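Long-range contact in amicyanin (PDB 1ID2), which probably carries electrons as a type I blue copper protein of the plastocyanin/azurin family: residues K10-A14 / M73-Y79. Residues are numbered along the deposited sequence; the frame is centred on the assembly and turned at random.
Sequences KPVAA and MTKDQAY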
loop_
_atom_site.group_PDB
_atom_site.type_symbol
_atom_site.label_atom_id
_atom_site.label_comp_id
_atom_site.label_asym_id
_atom_site.label_seq_id
_atom_site.Cartn_x
_atom_site.Cartn_y
_atom_site.Cartn_z
ATOM N N LYS A 10 2.562 -11.277 -4.483
ATOM C CA LYS A 10 3.663 -10.803 -5.331
ATOM C C LYS A 10 3.362 -9.380 -5.847
ATOM O O LYS A 10 2.214 -9.072 -6.204
ATOM C CB LYS A 10 3.831 -11.775 -6.503
ATOM C CG LYS A 10 4.986 -11.496 -7.447
ATOM C CD LYS A 10 5.019 -12.553 -8.539
ATOM C CE LYS A 10 5.842 -12.119 -9.738
ATOM N NZ LYS A 10 5.667 -13.069 -10.872
ATOM N N PRO A 11 4.394 -8.504 -5.925
ATOM C CA PRO A 11 4.305 -7.295 -6.772
ATOM C C PRO A 11 3.991 -7.602 -8.243
ATOM O O PRO A 11 4.486 -8.591 -8.798
ATOM C CB PRO A 11 5.692 -6.636 -6.617
ATOM C CG PRO A 11 6.195 -7.144 -5.306
ATOM C CD PRO A 11 5.693 -8.578 -5.232
ATOM N N VAL A 12 3.111 -6.794 -8.839
ATOM C CA VAL A 12 2.830 -6.868 -10.269
ATOM C C VAL A 12 3.552 -5.754 -11.016
ATOM O O VAL A 12 4.202 -4.908 -10.412
ATOM C CB VAL A 12 1.308 -6.790 -10.594
ATOM C CG1 VAL A 12 0.569 -7.871 -9.855
ATOM C CG2 VAL A 12 0.745 -5.431 -10.274
ATOM N N ALA A 13 3.605 -5.874 -12.333
ATOM C CA ALA A 13 4.276 -4.869 -13.126
ATOM C C ALA A 13 3.350 -3.677 -13.155
ATOM O O ALA A 13 2.126 -3.853 -13.146
ATOM C CB ALA A 13 4.517 -5.401 -14.524
ATOM N N ALA A 14 3.914 -2.469 -13.205
ATOM C CA ALA A 14 3.098 -1.252 -13.221
ATOM C C ALA A 14 2.217 -1.231 -14.467
ATOM O O ALA A 14 1.071 -0.767 -14.424
ATOM C CB ALA A 14 3.984 0.013 -13.151
ATOM N N MET A 73 8.778 -3.915 -3.607
ATOM C CA MET A 73 8.683 -3.540 -5.021
ATOM C C MET A 73 10.030 -2.970 -5.393
ATOM O O MET A 73 10.692 -2.289 -4.594
ATOM C CB MET A 73 7.646 -2.436 -5.267
ATOM C CG MET A 73 6.205 -2.793 -4.954
ATOM S SD MET A 73 5.115 -1.341 -4.725
ATOM C CE MET A 73 5.048 -1.230 -2.931
ATOM N N THR A 74 10.494 -3.372 -6.561
ATOM C CA THR A 74 11.591 -2.696 -7.200
ATOM C C THR A 74 10.952 -1.763 -8.207
ATOM O O THR A 74 9.718 -1.552 -8.188
ATOM C CB THR A 74 12.525 -3.696 -7.889
ATOM O OG1 THR A 74 11.813 -4.412 -8.903
ATOM C CG2 THR A 74 13.047 -4.693 -6.874
ATOM N N LYS A 75 11.797 -1.122 -9.002
ATOM C CA LYS A 75 11.385 -0.036 -9.874
ATOM C C LYS A 75 10.232 -0.437 -10.801
ATOM O O LYS A 75 10.306 -1.444 -11.502
ATOM C CB LYS A 75 12.590 0.443 -10.694
ATOM C CG LYS A 75 12.271 1.613 -11.565
ATOM C CD LYS A 75 13.486 2.028 -12.352
ATOM C CE LYS A 75 13.148 3.113 -13.353
ATOM N NZ LYS A 75 12.289 4.151 -12.752
ATOM N N ASP A 76 9.219 0.422 -10.854
ATOM C CA ASP A 76 7.967 0.200 -11.587
ATOM C C ASP A 76 7.288 -1.129 -11.359
ATOM O O ASP A 76 6.600 -1.643 -12.241
ATOM C CB ASP A 76 8.148 0.425 -13.088
ATOM C CG ASP A 76 8.619 1.813 -13.398
ATOM O OD1 ASP A 76 9.666 1.894 -14.076
ATOM O OD2 ASP A 76 8.002 2.799 -12.896
ATOM N N GLN A 77 7.406 -1.647 -10.148
ATOM C CA GLN A 77 6.456 -2.633 -9.706
ATOM C C GLN A 77 5.363 -1.933 -8.944
ATOM O O GLN A 77 5.458 -0.735 -8.634
ATOM C CB GLN A 77 7.162 -3.688 -8.872
ATOM C CG GLN A 77 8.119 -4.449 -9.734
ATOM C CD GLN A 77 8.705 -5.646 -9.050
ATOM O OE1 GLN A 77 9.181 -5.565 -7.915
ATOM N NE2 GLN A 77 8.747 -6.757 -9.762
ATOM N N ALA A 78 4.234 -2.611 -8.848
ATOM C CA ALA A 78 3.089 -2.053 -8.187
ATOM C C ALA A 78 2.581 -3.074 -7.156
ATOM O O ALA A 78 3.013 -4.227 -7.156
ATOM C CB ALA A 78 2.033 -1.713 -9.222
ATOM N N TYR A 79 1.750 -2.630 -6.219
ATOM C CA TYR A 79 1.236 -3.515 -5.177
ATOM C C TYR A 79 -0.153 -3.061 -4.748
ATOM O O TYR A 79 -0.423 -1.860 -4.688
ATOM C CB TYR A 79 2.197 -3.522 -3.990
ATOM C CG TYR A 79 1.928 -4.598 -2.967
ATOM C CD1 TYR A 79 1.229 -4.297 -1.807
ATOM C CD2 TYR A 79 2.427 -5.891 -3.124
ATOM C CE1 TYR A 79 1.035 -5.230 -0.829
ATOM C CE2 TYR A 79 2.233 -6.846 -2.131
ATOM C CZ TYR A 79 1.538 -6.492 -0.982
ATOM O OH TYR A 79 1.348 -7.364 0.058
#
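Val12 and Ala78 pair as an antiparallel, hydrogen-bonded bridge where the end of the outermost strand 4-13 lies against the start of strand 77-83, at the edge of the larger sheet of the cupredoxin beta sandwich. The contact illustrates how an edge strand is held to its neighbour by a short backbone ladder. Ala78 N gives the straighter bond, 2.8 Å to Val12 O with an N-H...O angle of 162°, while Val12 N reaches Ala78 O at 3.1 Å in a more bent bond. A third rung follows from Ala14 N to Asp76 O, 3.0 Å long, beyond the non-hydrogen-bonded pair Ala13 and Gln77, with Ala14 CB set 3.2 Å from the same Asp76 O. Two CA-H...O contacts add to the ladder, Gln77 CA to Val12 O and Pro11 CA to Ala78 O.

On the face of Val12 and Ala78, Val12 CG2 lies 4.1 Å from Ala78 CB. On the other, the Pro11 ring packs with its CB 4.2 Å from Met73 CG and also against Gln77 OE1, and its N lies near the plane of the Tyr79 ring, at the ring edge. With CG anti to its carbonyl carbon (chi1 -66°) and the chain extended beyond it, Gln77 turns OE1 back onto the preceding turn, where Thr74 N donates an almost straight bond of 2.9 Å (176°). This bond and the backbone bond from Gln77 N to Thr74 O close the turn 74-77.

Strand 43-48 flanks 77-83 on its other side: Asn48 bonds to the backbones of Asp76 and Gln77, Trp46 to that of Tyr79, and Val47 touches Ala14 and Ala78. Met73, its side chain about 8 Å from the copper, is backbone-bonded to the copper ligand His54, so the loop leading into strand 77-83 is tied by its backbone to the metal site.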